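Local coordinates for serpin-12 (Manduca sexta, PDB 6CJ7), which is a serpin-family serine protease inhibitor that controls the prophenoloxidase activation system in larval hemolymph, at residues A[101-111]-A[304-313]; A[266-275]-A[349-359]. All blocks are in the same frame, centred on the assembly; numbering follows the deposited sequence.

Interaction 1 (A[101-111]-A[304-313]); sequences LSENFNLNPQF and NLGSHGSLSP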
loop_
_atom_site.group_PDB
_atom_site.type_symbol
_atom_site.label_atom_id
_atom_site.label_comp_id
_atom_site.label_asym_id
_atom_site.label_seq_id
_atom_site.Cartn_x
_atom_site.Cartn_y
_atom_site.Cartn_z
ATOM N N LEU A 101 -3.808 -8.782 20.259
ATOM C CA LEU A 101 -4.949 -9.518 20.795
ATOM C C LEU A 101 -5.053 -9.292 22.299
ATOM O O LEU A 101 -4.094 -9.551 23.039
ATOM C CB LEU A 101 -4.809 -11.007 20.494
ATOM C CG LEU A 101 -5.882 -11.889 21.106
ATOM C CD1 LEU A 101 -7.189 -11.657 20.379
ATOM C CD2 LEU A 101 -5.428 -13.321 20.944
ATOM N N SER A 102 -6.225 -8.843 22.748
ATOM C CA SER A 102 -6.448 -8.607 24.167
ATOM C C SER A 102 -6.097 -9.833 24.998
ATOM O O SER A 102 -6.398 -10.967 24.619
ATOM C CB SER A 102 -7.910 -8.234 24.408
ATOM O OG SER A 102 -8.268 -8.377 25.766
ATOM N N GLU A 103 -5.469 -9.590 26.149
ATOM C CA GLU A 103 -5.131 -10.679 27.054
ATOM C C GLU A 103 -6.353 -11.357 27.660
ATOM O O GLU A 103 -6.188 -12.347 28.376
ATOM C CB GLU A 103 -4.213 -10.175 28.163
ATOM C CG GLU A 103 -2.816 -9.842 27.693
ATOM C CD GLU A 103 -1.898 -9.506 28.843
ATOM O OE1 GLU A 103 -2.331 -9.677 30.002
ATOM O OE2 GLU A 103 -0.752 -9.078 28.589
ATOM N N ASN A 104 -7.568 -10.861 27.402
ATOM C CA ASN A 104 -8.759 -11.633 27.744
ATOM C C ASN A 104 -8.884 -12.902 26.905
ATOM O O ASN A 104 -9.619 -13.820 27.293
ATOM C CB ASN A 104 -10.017 -10.780 27.577
ATOM C CG ASN A 104 -10.096 -9.653 28.584
ATOM O OD1 ASN A 104 -9.696 -9.809 29.734
ATOM N ND2 ASN A 104 -10.613 -8.507 28.153
ATOM N N PHE A 105 -8.172 -12.977 25.783
ATOM C CA PHE A 105 -8.205 -14.114 24.876
ATOM C C PHE A 105 -6.871 -14.848 24.924
ATOM O O PHE A 105 -5.812 -14.226 25.049
ATOM C CB PHE A 105 -8.509 -13.657 23.439
ATOM C CG PHE A 105 -9.898 -13.115 23.274
ATOM C CD1 PHE A 105 -10.181 -11.796 23.592
ATOM C CD2 PHE A 105 -10.935 -13.938 22.847
ATOM C CE1 PHE A 105 -11.474 -11.303 23.472
ATOM C CE2 PHE A 105 -12.222 -13.450 22.720
ATOM C CZ PHE A 105 -12.491 -12.128 23.036
ATOM N N ASN A 106 -6.925 -16.169 24.834
ATOM C CA ASN A 106 -5.720 -16.970 24.683
ATOM C C ASN A 106 -5.366 -17.041 23.205
ATOM O O ASN A 106 -6.218 -17.362 22.373
ATOM C CB ASN A 106 -5.926 -18.374 25.249
ATOM C CG ASN A 106 -6.164 -18.363 26.742
ATOM O OD1 ASN A 106 -5.382 -17.788 27.501
ATOM N ND2 ASN A 106 -7.255 -18.982 27.172
ATOM N N LEU A 107 -4.115 -16.743 22.878
ATOM C CA LEU A 107 -3.729 -16.777 21.477
ATOM C C LEU A 107 -3.622 -18.223 21.003
ATOM O O LEU A 107 -3.316 -19.135 21.775
ATOM C CB LEU A 107 -2.412 -16.027 21.250
ATOM C CG LEU A 107 -1.065 -16.506 21.794
ATOM C CD1 LEU A 107 -0.450 -17.605 20.934
ATOM C CD2 LEU A 107 -0.125 -15.312 21.865
ATOM N N ASN A 108 -3.925 -18.430 19.727
ATOM C CA ASN A 108 -3.749 -19.733 19.097
ATOM C C ASN A 108 -2.303 -19.861 18.624
ATOM O O ASN A 108 -1.859 -19.055 17.799
ATOM C CB ASN A 108 -4.732 -19.870 17.936
ATOM C CG ASN A 108 -4.667 -21.217 17.250
ATOM O OD1 ASN A 108 -3.748 -21.498 16.488
ATOM N ND2 ASN A 108 -5.662 -22.056 17.514
ATOM N N PRO A 109 -1.529 -20.814 19.150
ATOM C CA PRO A 109 -0.110 -20.896 18.768
ATOM C C PRO A 109 0.104 -21.203 17.299
ATOM O O PRO A 109 1.107 -20.757 16.724
ATOM C CB PRO A 109 0.427 -22.022 19.663
ATOM C CG PRO A 109 -0.572 -22.135 20.784
ATOM C CD PRO A 109 -1.894 -21.811 20.170
ATOM N N GLN A 110 -0.811 -21.948 16.675
ATOM C CA GLN A 110 -0.674 -22.265 15.257
ATOM C C GLN A 110 -0.893 -21.031 14.394
ATOM O O GLN A 110 -0.167 -20.818 13.414
ATOM C CB GLN A 110 -1.651 -23.379 14.874
ATOM C CG GLN A 110 -1.685 -23.729 13.394
ATOM C CD GLN A 110 -2.519 -24.978 13.112
ATOM O OE1 GLN A 110 -3.699 -25.043 13.458
ATOM N NE2 GLN A 110 -1.901 -25.974 12.486
ATOM N N PHE A 111 -1.890 -20.208 14.741
ATOM C CA PHE A 111 -2.052 -18.934 14.048
ATOM C C PHE A 111 -0.796 -18.085 14.186
ATOM O O PHE A 111 -0.319 -17.480 13.212
ATOM C CB PHE A 111 -3.271 -18.188 14.608
ATOM C CG PHE A 111 -3.600 -16.903 13.881
ATOM C CD1 PHE A 111 -2.916 -15.733 14.166
ATOM C CD2 PHE A 111 -4.594 -16.879 12.916
ATOM C CE1 PHE A 111 -3.221 -14.548 13.508
ATOM C CE2 PHE A 111 -4.908 -15.685 12.253
ATOM C CZ PHE A 111 -4.211 -14.531 12.552
ATOM N N ASN A 304 -10.012 -19.793 15.664
ATOM C CA ASN A 304 -8.684 -20.360 15.468
ATOM C C ASN A 304 -7.601 -19.290 15.441
ATOM O O ASN A 304 -6.440 -19.600 15.138
ATOM C CB ASN A 304 -8.623 -21.195 14.197
ATOM C CG ASN A 304 -9.355 -22.506 14.324
ATOM O OD1 ASN A 304 -9.980 -22.960 13.364
ATOM N ND2 ASN A 304 -9.284 -23.126 15.492
ATOM N N LEU A 305 -7.963 -18.039 15.729
ATOM C CA LEU A 305 -7.012 -16.982 16.033
ATOM C C LEU A 305 -6.805 -16.844 17.542
ATOM O O LEU A 305 -5.666 -16.707 18.002
ATOM C CB LEU A 305 -7.513 -15.674 15.415
ATOM C CG LEU A 305 -6.645 -14.425 15.479
ATOM C CD1 LEU A 305 -7.100 -13.443 14.407
ATOM C CD2 LEU A 305 -6.741 -13.765 16.848
ATOM N N GLY A 306 -7.888 -16.865 18.316
ATOM C CA GLY A 306 -7.805 -16.809 19.768
ATOM C C GLY A 306 -9.138 -17.194 20.366
ATOM O O GLY A 306 -10.139 -17.336 19.660
ATOM N N SER A 307 -9.151 -17.348 21.690
ATOM C CA SER A 307 -10.336 -17.900 22.333
ATOM C C SER A 307 -10.485 -17.363 23.749
ATOM O O SER A 307 -9.501 -17.123 24.453
ATOM C CB SER A 307 -10.290 -19.433 22.359
ATOM O OG SER A 307 -9.162 -19.895 23.075
ATOM N N HIS A 308 -11.740 -17.196 24.161
ATOM C CA HIS A 308 -12.098 -16.909 25.549
ATOM C C HIS A 308 -13.211 -17.895 25.872
ATOM O O HIS A 308 -14.366 -17.668 25.503
ATOM C CB HIS A 308 -12.549 -15.463 25.731
ATOM C CG HIS A 308 -12.984 -15.128 27.126
ATOM N ND1 HIS A 308 -12.237 -14.327 27.965
ATOM C CD2 HIS A 308 -14.092 -15.472 27.826
ATOM C CE1 HIS A 308 -12.862 -14.197 29.120
ATOM N NE2 HIS A 308 -13.988 -14.884 29.064
ATOM N N GLY A 309 -12.864 -18.989 26.539
ATOM C CA GLY A 309 -13.806 -20.089 26.616
ATOM C C GLY A 309 -14.222 -20.467 25.214
ATOM O O GLY A 309 -13.385 -20.635 24.320
ATOM N N SER A 310 -15.531 -20.529 24.983
ATOM C CA SER A 310 -16.053 -20.852 23.664
ATOM C C SER A 310 -16.276 -19.622 22.799
ATOM O O SER A 310 -16.873 -19.739 21.722
ATOM C CB SER A 310 -17.359 -21.627 23.797
ATOM O OG SER A 310 -18.279 -20.859 24.541
ATOM N N LEU A 311 -15.814 -18.449 23.237
ATOM C CA LEU A 311 -16.012 -17.213 22.490
ATOM C C LEU A 311 -14.834 -16.930 21.572
ATOM O O LEU A 311 -13.670 -17.116 21.947
ATOM C CB LEU A 311 -16.203 -16.019 23.429
ATOM C CG LEU A 311 -17.425 -16.025 24.345
ATOM C CD1 LEU A 311 -17.443 -14.756 25.173
ATOM C CD2 LEU A 311 -18.706 -16.165 23.543
ATOM N N SER A 312 -15.147 -16.430 20.381
ATOM C CA SER A 312 -14.209 -15.905 19.402
ATOM C C SER A 312 -14.008 -14.408 19.607
ATOM O O SER A 312 -14.956 -13.689 19.938
ATOM C CB SER A 312 -14.718 -16.154 17.993
ATOM O OG SER A 312 -13.889 -15.496 17.047
ATOM N N PRO A 313 -12.801 -13.897 19.417
ATOM C CA PRO A 313 -12.630 -12.443 19.316
ATOM C C PRO A 313 -13.199 -11.943 18.000
ATOM O O PRO A 313 -13.525 -12.710 17.097
ATOM C CB PRO A 313 -11.112 -12.258 19.374
ATOM C CG PRO A 313 -10.589 -13.520 18.712
ATOM C CD PRO A 313 -11.553 -14.629 19.109
HETATM O O HOH W 1 -6.906 -20.072 21.482
HETATM O O HOH W 2 -9.687 -19.735 26.345
#
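The ring of Phe105 is wedged between two bumps of segment 304-313. Pro313 presses CB onto one face, 3.8 Å from the ring centroid, in a CH-pi contact offset toward the rim. From the opposite face comes His308, with CB 3.6 Å from Phe105 CE2 and its imidazole edge turned to the phenyl face, a T-shaped pair with planes at 63°. His308 extends with CG anti to its backbone N (chi1 178°), which carries ND1 to the carbonyl of Asn104. The resulting hydrogen bond, His308 ND1 to Asn104 O at 2.8 Å, leaves near the imidazole plane and fixes the ring's rotation. A second bump is Leu305, whose CG sits over the centre of the Phe111 ring, 3.8 Å from its centroid. Leu101 CD1 fills the groove between Leu305 CD2 and Pro313 CB, at 4.1 Å from each. Gly306 keeps the backbones close here: a side chain on it would run into Leu101 CD2. Between these packed groups Asn106 and Ser307 form an antiparallel hydrogen-bonded pair, and one water joins Asn106 O to Ser307 OG. Beyond it Asn108 N donates to Leu305 O at 3.0 Å, while Asn108 OD1 caps the next helix by accepting from Phe111 N. The two-stranded sheet 106-107 and 306-307 thus pins the end of strand 92-102 and the start of helix 109-118 to the chain leading into strand 317-326. Helix 40-51 touches Phe111 and Leu305 through Met49 and Leu50, strand 123-126 meets Leu101, Leu107 and Phe111, and Met165 of strand 165-174 packs on Leu305 and Pro313.

Interaction 2 (A[266-275]-A[349-359]); sequences KDVALELPKF and PSLYFRANKPF
Val268 stands beside Leu351 and Phe353, all three side chains pointing the same way from two parallel strands. Its two methyls divide the work: CG1, anti to the backbone N (chi1 175°), reaches Phe353 CB at 3.9 Å, and CG2 meets Leu351 CB at 4.0 Å. Leu270 continues the row, CD1 lying 3.6 Å from Phe353 CD1. Trimming Val268 to an alanine is likely to leave a gap beside Phe353 CB and Leu351 CB, giving the aromatic ring room to shift. On the other face Ala269 CB touches Pro349 CG at 3.7 Å, and that CG lies over the rim of the Tyr352 ring. Farther along, Glu271 and Arg354 run side by side with carboxylate and guanidinium planes 85° apart; Glu271 OE1 is 4.8 Å from Arg354 NH1, and a water bridges them. Asp267 instead turns its carboxylate to Arg207 in a salt bridge. Backbone bonds such as Phe353 N to Ala269 O, at 2.9 Å and almost straight, set the register. The chemistry is two-sided: Val268, Leu270 and Phe353 form a buried apolar face, whereas the opposite charges of Glu271 and Arg354 probably attract only loosely, through water, with Arg189 a weak, distant second partner of Glu271.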
loop_
_atom_site.group_PDB
_atom_site.type_symbol
_atom_site.label_atom_id
_atom_site.label_comp_id
_atom_site.label_asym_id
_atom_site.label_seq_id
_atom_site.Cartn_x
_atom_site.Cartn_y
_atom_site.Cartn_z
ATOM N N LYS A 266 12.010 3.826 -24.691
ATOM C CA LYS A 266 11.831 5.015 -25.509
ATOM C C LYS A 266 12.686 6.140 -24.947
ATOM O O LYS A 266 12.924 6.222 -23.740
ATOM C CB LYS A 266 10.353 5.473 -25.545
ATOM C CG LYS A 266 9.400 4.538 -26.291
ATOM C CD LYS A 266 9.838 4.393 -27.751
ATOM C CE LYS A 266 9.497 3.007 -28.295
ATOM N NZ LYS A 266 10.704 2.257 -28.744
ATOM N N ASP A 267 13.119 7.029 -25.830
ATOM C CA ASP A 267 13.825 8.245 -25.438
ATOM C C ASP A 267 12.811 9.234 -24.857
ATOM O O ASP A 267 11.994 9.797 -25.592
ATOM C CB ASP A 267 14.551 8.784 -26.671
ATOM C CG ASP A 267 15.245 10.127 -26.447
ATOM O OD1 ASP A 267 15.358 10.617 -25.309
ATOM O OD2 ASP A 267 15.715 10.693 -27.459
ATOM N N VAL A 268 12.817 9.400 -23.531
ATOM C CA VAL A 268 11.809 10.184 -22.817
ATOM C C VAL A 268 12.467 11.395 -22.169
ATOM O O VAL A 268 13.465 11.253 -21.454
ATOM C CB VAL A 268 11.091 9.342 -21.745
ATOM C CG1 VAL A 268 10.140 10.218 -20.922
ATOM C CG2 VAL A 268 10.343 8.184 -22.386
ATOM N N ALA A 269 11.878 12.577 -22.381
ATOM C CA ALA A 269 12.185 13.770 -21.597
ATOM C C ALA A 269 11.179 13.850 -20.454
ATOM O O ALA A 269 9.996 14.126 -20.679
ATOM C CB ALA A 269 12.120 15.026 -22.463
ATOM N N LEU A 270 11.654 13.623 -19.232
ATOM C CA LEU A 270 10.796 13.438 -18.066
ATOM C C LEU A 270 10.903 14.626 -17.114
ATOM O O LEU A 270 12.008 15.072 -16.791
ATOM C CB LEU A 270 11.194 12.142 -17.353
ATOM C CG LEU A 270 10.547 11.846 -15.996
ATOM C CD1 LEU A 270 9.077 11.522 -16.172
ATOM C CD2 LEU A 270 11.272 10.679 -15.326
ATOM N N GLU A 271 9.754 15.139 -16.665
ATOM C CA GLU A 271 9.674 16.091 -15.564
ATOM C C GLU A 271 8.724 15.500 -14.540
ATOM O O GLU A 271 7.531 15.342 -14.824
ATOM C CB GLU A 271 9.183 17.460 -16.027
ATOM C CG GLU A 271 10.130 18.073 -17.059
ATOM C CD GLU A 271 9.711 19.455 -17.535
ATOM O OE1 GLU A 271 8.802 20.068 -16.945
ATOM O OE2 GLU A 271 10.298 19.933 -18.525
ATOM N N LEU A 272 9.255 15.170 -13.363
ATOM C CA LEU A 272 8.505 14.444 -12.330
ATOM C C LEU A 272 8.570 15.196 -11.003
ATOM O O LEU A 272 9.659 15.361 -10.459
ATOM C CB LEU A 272 9.055 13.014 -12.179
ATOM C CG LEU A 272 8.300 12.120 -11.201
ATOM C CD1 LEU A 272 6.940 11.750 -11.766
ATOM C CD2 LEU A 272 9.109 10.859 -10.876
ATOM N N PRO A 273 7.443 15.647 -10.427
ATOM C CA PRO A 273 7.511 16.336 -9.134
ATOM C C PRO A 273 8.013 15.406 -8.040
ATOM O O PRO A 273 7.601 14.248 -7.929
ATOM C CB PRO A 273 6.058 16.763 -8.886
ATOM C CG PRO A 273 5.273 16.366 -10.048
ATOM C CD PRO A 273 6.052 15.440 -10.910
ATOM N N LYS A 274 8.926 15.938 -7.226
ATOM C CA LYS A 274 9.239 15.316 -5.948
ATOM C C LYS A 274 8.003 15.302 -5.070
ATOM O O LYS A 274 7.259 16.289 -5.017
ATOM C CB LYS A 274 10.335 16.098 -5.199
ATOM C CG LYS A 274 11.713 15.999 -5.756
ATOM C CD LYS A 274 12.735 15.985 -4.628
ATOM C CE LYS A 274 13.123 17.376 -4.183
ATOM N NZ LYS A 274 14.274 17.318 -3.235
ATOM N N PHE A 275 7.794 14.200 -4.346
ATOM C CA PHE A 275 6.708 14.179 -3.376
ATOM C C PHE A 275 7.025 13.201 -2.257
ATOM O O PHE A 275 7.846 12.292 -2.404
ATOM C CB PHE A 275 5.360 13.843 -4.035
ATOM C CG PHE A 275 5.283 12.468 -4.626
ATOM C CD1 PHE A 275 4.945 11.364 -3.845
ATOM C CD2 PHE A 275 5.516 12.273 -5.976
ATOM C CE1 PHE A 275 4.873 10.092 -4.402
ATOM C CE2 PHE A 275 5.430 11.018 -6.539
ATOM C CZ PHE A 275 5.117 9.916 -5.759
ATOM N N PRO A 349 12.850 14.257 -28.191
ATOM C CA PRO A 349 12.589 12.950 -27.580
ATOM C C PRO A 349 11.379 12.282 -28.209
ATOM O O PRO A 349 10.497 12.942 -28.763
ATOM C CB PRO A 349 12.337 13.296 -26.106
ATOM C CG PRO A 349 11.832 14.690 -26.131
ATOM C CD PRO A 349 12.596 15.365 -27.250
ATOM N N SER A 350 11.355 10.951 -28.129
ATOM C CA SER A 350 10.200 10.204 -28.608
ATOM C C SER A 350 8.955 10.539 -27.802
ATOM O O SER A 350 7.841 10.542 -28.341
ATOM C CB SER A 350 10.478 8.701 -28.543
ATOM O OG SER A 350 11.807 8.410 -28.947
ATOM N N LEU A 351 9.122 10.836 -26.519
ATOM C CA LEU A 351 8.002 11.085 -25.628
ATOM C C LEU A 351 8.388 12.181 -24.654
ATOM O O LEU A 351 9.462 12.126 -24.048
ATOM C CB LEU A 351 7.616 9.810 -24.865
ATOM C CG LEU A 351 6.537 9.899 -23.786
ATOM C CD1 LEU A 351 5.225 10.363 -24.384
ATOM C CD2 LEU A 351 6.366 8.565 -23.072
ATOM N N TYR A 352 7.521 13.178 -24.518
ATOM C CA TYR A 352 7.577 14.120 -23.411
ATOM C C TYR A 352 6.646 13.628 -22.318
ATOM O O TYR A 352 5.467 13.374 -22.576
ATOM C CB TYR A 352 7.147 15.521 -23.846
ATOM C CG TYR A 352 8.144 16.264 -24.701
ATOM C CD1 TYR A 352 9.192 16.967 -24.121
ATOM C CD2 TYR A 352 8.021 16.284 -26.082
ATOM C CE1 TYR A 352 10.101 17.660 -24.898
ATOM C CE2 TYR A 352 8.926 16.976 -26.867
ATOM C CZ TYR A 352 9.962 17.660 -26.268
ATOM O OH TYR A 352 10.864 18.347 -27.042
ATOM N N PHE A 353 7.172 13.496 -21.104
ATOM C CA PHE A 353 6.381 13.060 -19.957
ATOM C C PHE A 353 6.526 14.120 -18.873
ATOM O O PHE A 353 7.484 14.110 -18.096
ATOM C CB PHE A 353 6.816 11.683 -19.457
ATOM C CG PHE A 353 5.814 11.022 -18.546
ATOM C CD1 PHE A 353 5.683 11.425 -17.224
ATOM C CD2 PHE A 353 5.018 9.973 -19.001
ATOM C CE1 PHE A 353 4.763 10.818 -16.367
ATOM C CE2 PHE A 353 4.087 9.360 -18.144
ATOM C CZ PHE A 353 3.966 9.786 -16.829
ATOM N N ARG A 354 5.564 15.034 -18.814
ATOM C CA ARG A 354 5.609 16.135 -17.867
ATOM C C ARG A 354 4.419 15.980 -16.931
ATOM O O ARG A 354 3.273 16.219 -17.329
ATOM C CB ARG A 354 5.601 17.472 -18.599
ATOM C CG ARG A 354 5.152 18.657 -17.770
ATOM C CD ARG A 354 5.463 19.923 -18.490
ATOM N NE ARG A 354 4.752 20.024 -19.763
ATOM C CZ ARG A 354 5.045 20.900 -20.713
ATOM N NH1 ARG A 354 6.038 21.761 -20.526
ATOM N NH2 ARG A 354 4.354 20.916 -21.850
ATOM N N ALA A 355 4.698 15.575 -15.699
ATOM C CA ALA A 355 3.648 15.297 -14.720
ATOM C C ALA A 355 3.343 16.544 -13.890
ATOM O O ALA A 355 3.567 16.586 -12.679
ATOM C CB ALA A 355 4.057 14.124 -13.836
ATOM N N ASN A 356 2.837 17.572 -14.577
ATOM C CA ASN A 356 2.509 18.863 -13.979
ATOM C C ASN A 356 1.007 19.022 -13.765
ATOM O O ASN A 356 0.487 20.147 -13.741
ATOM C CB ASN A 356 3.064 20.006 -14.829
ATOM C CG ASN A 356 2.456 20.062 -16.224
ATOM O OD1 ASN A 356 1.645 19.220 -16.605
ATOM N ND2 ASN A 356 2.850 21.069 -16.991
ATOM N N LYS A 357 0.321 17.897 -13.648
ATOM C CA LYS A 357 -1.109 17.811 -13.406
ATOM C C LYS A 357 -1.329 16.482 -12.707
ATOM O O LYS A 357 -0.412 15.653 -12.645
ATOM C CB LYS A 357 -1.903 17.899 -14.713
ATOM C CG LYS A 357 -1.637 16.776 -15.686
ATOM C CD LYS A 357 -2.445 16.976 -16.959
ATOM C CE LYS A 357 -2.124 15.910 -17.988
ATOM N NZ LYS A 357 -3.132 15.888 -19.087
ATOM N N PRO A 358 -2.518 16.254 -12.141
ATOM C CA PRO A 358 -2.727 15.025 -11.362
ATOM C C PRO A 358 -2.399 13.741 -12.128
ATOM O O PRO A 358 -2.683 13.609 -13.324
ATOM C CB PRO A 358 -4.218 15.101 -10.999
ATOM C CG PRO A 358 -4.457 16.524 -10.864
ATOM C CD PRO A 358 -3.637 17.200 -11.964
ATOM N N PHE A 359 -1.810 12.787 -11.412
ATOM C CA PHE A 359 -1.301 11.566 -12.022
ATOM C C PHE A 359 -1.362 10.431 -11.015
ATOM O O PHE A 359 -1.596 10.646 -9.823
ATOM C CB PHE A 359 0.137 11.747 -12.549
ATOM C CG PHE A 359 1.148 12.064 -11.472
ATOM C CD1 PHE A 359 1.411 13.385 -11.127
ATOM C CD2 PHE A 359 1.870 11.060 -10.857
ATOM C CE1 PHE A 359 2.351 13.690 -10.153
ATOM C CE2 PHE A 359 2.804 11.349 -9.876
ATOM C CZ PHE A 359 3.050 12.666 -9.525
HETATM O O HOH W 3 12.956 6.262 -28.642
HETATM O O HOH W 4 7.951 22.379 -18.705
#

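Interactions 1 and 2 lie on opposite sides of the chain's centre, their own centres about 51 Å apart and their nearest atoms about 31 Å apart, so neither touches the other. Connected strands span the distance: 304-313 leads into strand 317-326, which pairs with the far part of strand 265-282, whose beginning carries 266-273. As in other serpins, the reactive-centre loop, including unmodelled residues 332-346, should run from beyond strand 317-326 to strand 351-354. Interaction 2 would thus anchor the chain just after that loop, whereas interaction 1 sits at the far pole. Strands 165-174 and 317-326 pair directly, consistent with an uninserted loop.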